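Long-range contacts in periplasmic binding protein (PDB 4OVK), which probably captures a solute in the periplasm and delivers it to an ABC transporter for import, as related solute-binding proteins do: residues Ala35-Pro40 with Asn88-Asn93; Tyr66-Phe71 with Ala271-Tyr276. All coordinates share one frame; numbering follows the deposited sequence. Where two conformers were deposited one is given.

Contact 1 of 2, residues Ala35-Pro40 with Asn88-Asn93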
loop_
_atom_site.group_PDB
_atom_site.type_symbol
_atom_site.label_atom_id
_atom_site.label_comp_id
_atom_site.label_asym_id
_atom_site.label_seq_id
_atom_site.Cartn_x
_atom_site.Cartn_y
_atom_site.Cartn_z
ATOM N N ALA A 35 13.387 -13.790 4.643
ATOM C CA ALA A 35 13.303 -13.440 3.221
ATOM C C ALA A 35 11.831 -13.304 2.822
ATOM O O ALA A 35 10.973 -14.046 3.311
ATOM C CB ALA A 35 13.992 -14.471 2.352
ATOM N N ILE A 36 11.550 -12.360 1.919
ATOM C CA ILE A 36 10.184 -11.964 1.635
ATOM C C ILE A 36 9.932 -11.919 0.139
ATOM O O ILE A 36 10.503 -11.100 -0.566
ATOM C CB ILE A 36 9.873 -10.594 2.278
ATOM C CG1 ILE A 36 10.211 -10.616 3.763
ATOM C CG2 ILE A 36 8.411 -10.209 2.058
ATOM C CD1 ILE A 36 10.659 -9.309 4.336
ATOM N N VAL A 37 9.072 -12.822 -0.339
ATOM C CA VAL A 37 8.704 -12.876 -1.748
ATOM C C VAL A 37 7.684 -11.791 -2.154
ATOM O O VAL A 37 7.904 -11.089 -3.146
ATOM C CB VAL A 37 8.211 -14.294 -2.129
ATOM C CG1 VAL A 37 7.511 -14.306 -3.492
ATOM C CG2 VAL A 37 9.387 -15.256 -2.093
ATOM N N PRO A 38 6.572 -11.639 -1.403
ATOM C CA PRO A 38 5.551 -10.653 -1.821
ATOM C C PRO A 38 6.080 -9.223 -1.766
ATOM O O PRO A 38 6.777 -8.863 -0.828
ATOM C CB PRO A 38 4.431 -10.855 -0.798
ATOM C CG PRO A 38 4.607 -12.257 -0.319
ATOM C CD PRO A 38 6.083 -12.478 -0.299
ATOM N N ILE A 39 5.740 -8.416 -2.762
ATOM C CA ILE A 39 6.377 -7.104 -2.917
ATOM C C ILE A 39 6.069 -6.142 -1.756
ATOM O O ILE A 39 6.991 -5.564 -1.185
ATOM C CB ILE A 39 6.057 -6.470 -4.283
ATOM C CG1 ILE A 39 6.649 -7.325 -5.419
ATOM C CG2 ILE A 39 6.612 -5.049 -4.347
ATOM C CD1 ILE A 39 6.100 -6.992 -6.788
ATOM N N PRO A 40 4.787 -5.966 -1.394
ATOM C CA PRO A 40 4.497 -5.004 -0.309
ATOM C C PRO A 40 4.908 -5.458 1.098
ATOM O O PRO A 40 4.948 -4.648 2.044
ATOM C CB PRO A 40 2.967 -4.847 -0.365
ATOM C CG PRO A 40 2.458 -5.961 -1.189
ATOM C CD PRO A 40 3.567 -6.507 -2.026
ATOM N N ASN A 88 10.411 -11.550 -11.198
ATOM C CA ASN A 88 9.131 -10.811 -11.295
ATOM C C ASN A 88 7.894 -11.671 -11.404
ATOM O O ASN A 88 6.791 -11.202 -11.148
ATOM C CB ASN A 88 9.132 -9.849 -12.490
ATOM C CG ASN A 88 9.705 -8.501 -12.144
ATOM O OD1 ASN A 88 10.084 -8.267 -11.003
ATOM N ND2 ASN A 88 9.760 -7.597 -13.122
ATOM N N ASN A 89 8.065 -12.921 -11.814
ATOM C CA ASN A 89 6.953 -13.849 -11.849
ATOM C C ASN A 89 6.903 -14.671 -10.564
ATOM O O ASN A 89 6.202 -15.678 -10.486
ATOM C CB ASN A 89 7.054 -14.709 -13.107
ATOM C CG ASN A 89 7.067 -13.865 -14.375
ATOM O OD1 ASN A 89 7.513 -12.703 -14.371
ATOM N ND2 ASN A 89 6.572 -14.436 -15.467
ATOM N N PHE A 90 7.652 -14.222 -9.558
ATOM C CA PHE A 90 7.669 -14.817 -8.208
ATOM C C PHE A 90 8.284 -16.226 -8.169
ATOM O O PHE A 90 8.108 -16.978 -7.193
ATOM C CB PHE A 90 6.274 -14.761 -7.550
ATOM C CG PHE A 90 5.734 -13.363 -7.411
ATOM C CD1 PHE A 90 6.183 -12.526 -6.392
ATOM C CD2 PHE A 90 4.787 -12.871 -8.305
ATOM C CE1 PHE A 90 5.701 -11.233 -6.269
ATOM C CE2 PHE A 90 4.299 -11.577 -8.184
ATOM C CZ PHE A 90 4.757 -10.760 -7.165
ATOM N N ASN A 91 9.045 -16.560 -9.212
ATOM C CA ASN A 91 9.803 -17.803 -9.242
ATOM C C ASN A 91 11.031 -17.693 -8.365
ATOM O O ASN A 91 11.827 -16.781 -8.520
ATOM C CB ASN A 91 10.227 -18.133 -10.665
ATOM C CG ASN A 91 9.046 -18.400 -11.564
ATOM O OD1 ASN A 91 8.165 -19.192 -11.227
ATOM N ND2 ASN A 91 9.012 -17.735 -12.705
ATOM N N VAL A 92 11.184 -18.649 -7.461
ATOM C CA VAL A 92 12.261 -18.620 -6.492
ATOM C C VAL A 92 13.497 -19.338 -7.027
ATOM O O VAL A 92 13.402 -20.428 -7.578
ATOM C CB VAL A 92 11.808 -19.249 -5.158
ATOM C CG1 VAL A 92 12.977 -19.394 -4.200
ATOM C CG2 VAL A 92 10.713 -18.395 -4.534
ATOM N N ASN A 93 14.654 -18.711 -6.858
ATOM C CA ASN A 93 15.930 -19.348 -7.138
ATOM C C ASN A 93 16.342 -20.125 -5.881
ATOM O O ASN A 93 16.861 -19.550 -4.915
ATOM C CB ASN A 93 16.966 -18.288 -7.519
ATOM C CG ASN A 93 18.354 -18.864 -7.757
ATOM O OD1 ASN A 93 18.668 -19.979 -7.362
ATOM N ND2 ASN A 93 19.197 -18.076 -8.388
#
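Val37 and Phe90 meet at the middle of this contact, where the two backbones come nearest. The side-chain contacts are apolar, and no hydrogen bond joins the segments. CG1 of Val37 lies at the edge of the Phe90 ring, near its plane, 3.7 Å from Phe90 CD1. Val37 turns CG1 anti to its own backbone N (chi1 166°). The other methyl, CG2, stands beside that N and goes to the second partner, with 4.2 Å from Val37 CG2 to Val92 CG2. The two valine side chains cross at about a right angle. The two branches of Val37 thus split between Phe90 and Val92.

Ile39 takes the far end of the ring. Its CD1 is 4.0 Å from Phe90 CZ, and its CG1 is 4.1 Å from Phe90 CE1. Ile39 CD1 comes to the ring obliquely, and the two side chains cross at about a right angle.

A backbone oxygen also reaches the ring edge. Val37 O lies in the ring plane, 3.8 Å from Phe90 CE1. It faces the C-H rim and not the pi cloud.

Phe90 also meets aromatic neighbours. Trp108 meets it edge-to-face, and the His59 ring meets it with planes at about 50°. Residues 35-40 run off the end of strand 34-36, an inner strand of a parallel four-stranded sheet, toward helix 41-49. Val37 also packs on Val105 and Ile107 of the adjacent strand 104-108. Residues 88-93 form the loop that leads into helix 94-100, with Asn93 as its N-cap. The contact therefore lays this loop against the C-terminal end of strand 34-36.

Contact 2 of 2, residues Tyr66-Phe71 with Ala271-Tyr276; sequences YEASIF and APMGIY
Ile275 packs over one face of the Phe71 ring. In the conformer given, Ile275 CG1 makes a CH-pi contact, 3.9 Å from the ring centroid and 22° off the normal. With CG1 anti to the Ile275 backbone N (chi1 -157°), the branch is set over the ring. Tyr66 CD1 covers the opposite face, so the ring is sandwiched. An alanine in place of Phe71 removes this ring and would probably open a gap there, leaving Ile275 CG1 without its CH-pi partner. Elsewhere, the bent selenomethionine Met273 brings its CE to 3.9 Å from Ser69 CB. Ile70 sets CG2 against the Gly274 carbonyl, 3.5 Å from Gly274 O.

Two waters bridge the segments. Water 1 donates to Ile275 O at 2.6 Å and also bonds Ser69 OG. Water 2 accepts from Ile70 N at 2.8 Å and donates to Gly274 O. Ser69 OG, in the conformer given, accepts from Phe71 N at 3.2 Å, capping the turn into the next helix.

Residues 66-71 run from the end of helix 60-67 to the start of helix 71-74. Residues 271-276 follow strand 268-270, at the edge of the parallel sheet that includes strands 180-184 and 233-236. This is consistent with a junction between the two lobes of a periplasmic binding protein. Tyr46 of helix 41-49 meets the Phe71 ring edge-to-face, and Tyr318 of helix 306-318 touches Ile275.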
loop_
_atom_site.group_PDB
_atom_site.type_symbol
_atom_site.label_atom_id
_atom_site.label_comp_id
_atom_site.label_asym_id
_atom_site.label_seq_id
_atom_site.Cartn_x
_atom_site.Cartn_y
_atom_site.Cartn_z
ATOM N N TYR A 66 11.530 0.768 -2.581
ATOM C CA TYR A 66 12.346 1.265 -1.474
ATOM C C TYR A 66 13.213 2.477 -1.872
ATOM O O TYR A 66 13.263 3.469 -1.133
ATOM C CB TYR A 66 13.197 0.110 -0.930
ATOM C CG TYR A 66 14.409 0.477 -0.132
ATOM C CD1 TYR A 66 14.328 0.677 1.243
ATOM C CD2 TYR A 66 15.653 0.595 -0.745
ATOM C CE1 TYR A 66 15.459 0.989 1.988
ATOM C CE2 TYR A 66 16.783 0.898 -0.014
ATOM C CZ TYR A 66 16.691 1.099 1.348
ATOM O OH TYR A 66 17.842 1.385 2.046
ATOM N N GLU A 67 13.868 2.397 -3.035
ATOM C CA GLU A 67 14.780 3.431 -3.473
ATOM C C GLU A 67 14.023 4.734 -3.719
ATOM O O GLU A 67 14.597 5.810 -3.584
ATOM C CB GLU A 67 15.530 3.033 -4.757
ATOM C CG GLU A 67 16.462 1.827 -4.651
ATOM C CD GLU A 67 17.646 2.009 -3.720
ATOM O OE1 GLU A 67 17.956 3.142 -3.300
ATOM O OE2 GLU A 67 18.294 0.991 -3.414
ATOM N N ALA A 68 12.745 4.627 -4.075
ATOM C CA ALA A 68 11.927 5.789 -4.466
ATOM C C ALA A 68 11.123 6.409 -3.324
ATOM O O ALA A 68 10.408 7.394 -3.533
ATOM C CB ALA A 68 10.966 5.381 -5.569
ATOM N N SER A 69 11.212 5.848 -2.130
ATOM C CA SER A 69 10.360 6.291 -1.041
ATOM C C SER A 69 11.142 6.634 0.210
ATOM O O SER A 69 12.354 6.410 0.295
ATOM C CB SER A 69 9.325 5.208 -0.723
ATOM O OG SER A 69 9.930 4.128 -0.043
ATOM N N ILE A 70 10.410 7.164 1.185
ATOM C CA ILE A 70 10.935 7.488 2.522
ATOM C C ILE A 70 11.516 6.249 3.217
ATOM O O ILE A 70 12.348 6.365 4.109
ATOM C CB ILE A 70 9.825 8.122 3.413
ATOM C CG1 ILE A 70 10.382 8.687 4.731
ATOM C CG2 ILE A 70 8.723 7.115 3.751
ATOM C CD1 ILE A 70 10.961 10.073 4.622
ATOM N N PHE A 71 11.089 5.064 2.775
ATOM C CA PHE A 71 11.634 3.791 3.270
ATOM C C PHE A 71 13.173 3.816 3.260
ATOM O O PHE A 71 13.825 3.356 4.210
ATOM C CB PHE A 71 11.096 2.633 2.381
ATOM C CG PHE A 71 11.115 1.262 3.017
ATOM C CD1 PHE A 71 11.588 1.031 4.309
ATOM C CD2 PHE A 71 10.643 0.184 2.288
ATOM C CE1 PHE A 71 11.584 -0.242 4.842
ATOM C CE2 PHE A 71 10.632 -1.089 2.821
ATOM C CZ PHE A 71 11.111 -1.301 4.096
ATOM N N ALA A 271 -1.686 10.825 -5.618
ATOM C CA ALA A 271 -1.820 10.054 -4.386
ATOM C C ALA A 271 -0.525 10.095 -3.577
ATOM O O ALA A 271 0.569 10.015 -4.144
ATOM C CB ALA A 271 -2.177 8.614 -4.687
ATOM N N PRO A 272 -0.640 10.195 -2.254
ATOM C CA PRO A 272 0.558 10.116 -1.420
ATOM C C PRO A 272 1.243 8.752 -1.462
ATOM O O PRO A 272 0.650 7.741 -1.889
ATOM C CB PRO A 272 0.031 10.379 -0.012
ATOM C CG PRO A 272 -1.293 10.992 -0.198
ATOM C CD PRO A 272 -1.850 10.391 -1.443
HETATM N N MSE A 273 2.491 8.746 -1.024
HETATM C CA MSE A 273 3.248 7.517 -0.836
HETATM C C MSE A 273 4.118 7.654 0.385
HETATM O O MSE A 273 4.915 8.573 0.479
HETATM C CB MSE A 273 4.073 7.268 -2.085
HETATM C CG MSE A 273 5.087 6.160 -1.834
HETATM SE SE MSE A 273 5.711 5.552 -3.575
HETATM C CE MSE A 273 7.250 6.764 -3.619
ATOM N N GLY A 274 3.962 6.721 1.320
ATOM C CA GLY A 274 4.767 6.655 2.513
ATOM C C GLY A 274 5.827 5.592 2.302
ATOM O O GLY A 274 6.618 5.698 1.370
ATOM N N ILE A 275 5.792 4.571 3.151
ATOM C CA ILE A 275 6.786 3.513 3.144
ATOM C C ILE A 275 6.653 2.652 1.879
ATOM O O ILE A 275 7.634 2.064 1.406
ATOM C CB ILE A 275 6.664 2.680 4.438
ATOM C CG1 ILE A 275 7.984 1.962 4.734
ATOM C CG2 ILE A 275 5.430 1.790 4.379
ATOM C CD1 ILE A 275 8.025 1.312 6.089
ATOM N N TYR A 276 5.439 2.619 1.332
ATOM C CA TYR A 276 5.088 1.887 0.120
ATOM C C TYR A 276 3.961 2.719 -0.485
ATOM O O TYR A 276 3.409 3.625 0.188
ATOM C CB TYR A 276 4.628 0.454 0.454
ATOM C CG TYR A 276 4.545 -0.442 -0.765
ATOM C CD1 TYR A 276 5.696 -0.860 -1.426
ATOM C CD2 TYR A 276 3.321 -0.837 -1.285
ATOM C CE1 TYR A 276 5.625 -1.646 -2.560
ATOM C CE2 TYR A 276 3.243 -1.640 -2.407
ATOM C CZ TYR A 276 4.394 -2.032 -3.043
ATOM O OH TYR A 276 4.308 -2.817 -4.168
HETATM O O HOH W 1 8.873 1.137 -0.684
HETATM O O HOH W 2 7.898 8.140 0.307
#

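Overall arrangement
From the N terminus, the chain leaves strand 34-36 through residues 35-40. It then passes helix 41-49, strand 55-57 and helix 60-67 to reach residues 66-71. Residues 88-93 follow and close contact 1 over a loop of 47 residues. Contact 2 closes only at 271-276, after 199 residues. The loops cross, since their segments alternate. Contact 1 lies within the region of the first parallel sheet. Contact 2 joins that region to the chain leaving the second sheet, probably bridging the two lobes. Their centres are about 19 Å apart, yet they touch where Tyr276 packs on Ile39 and Pro40, with 3.2 Å from Ile39 CG2 to Tyr276 OH.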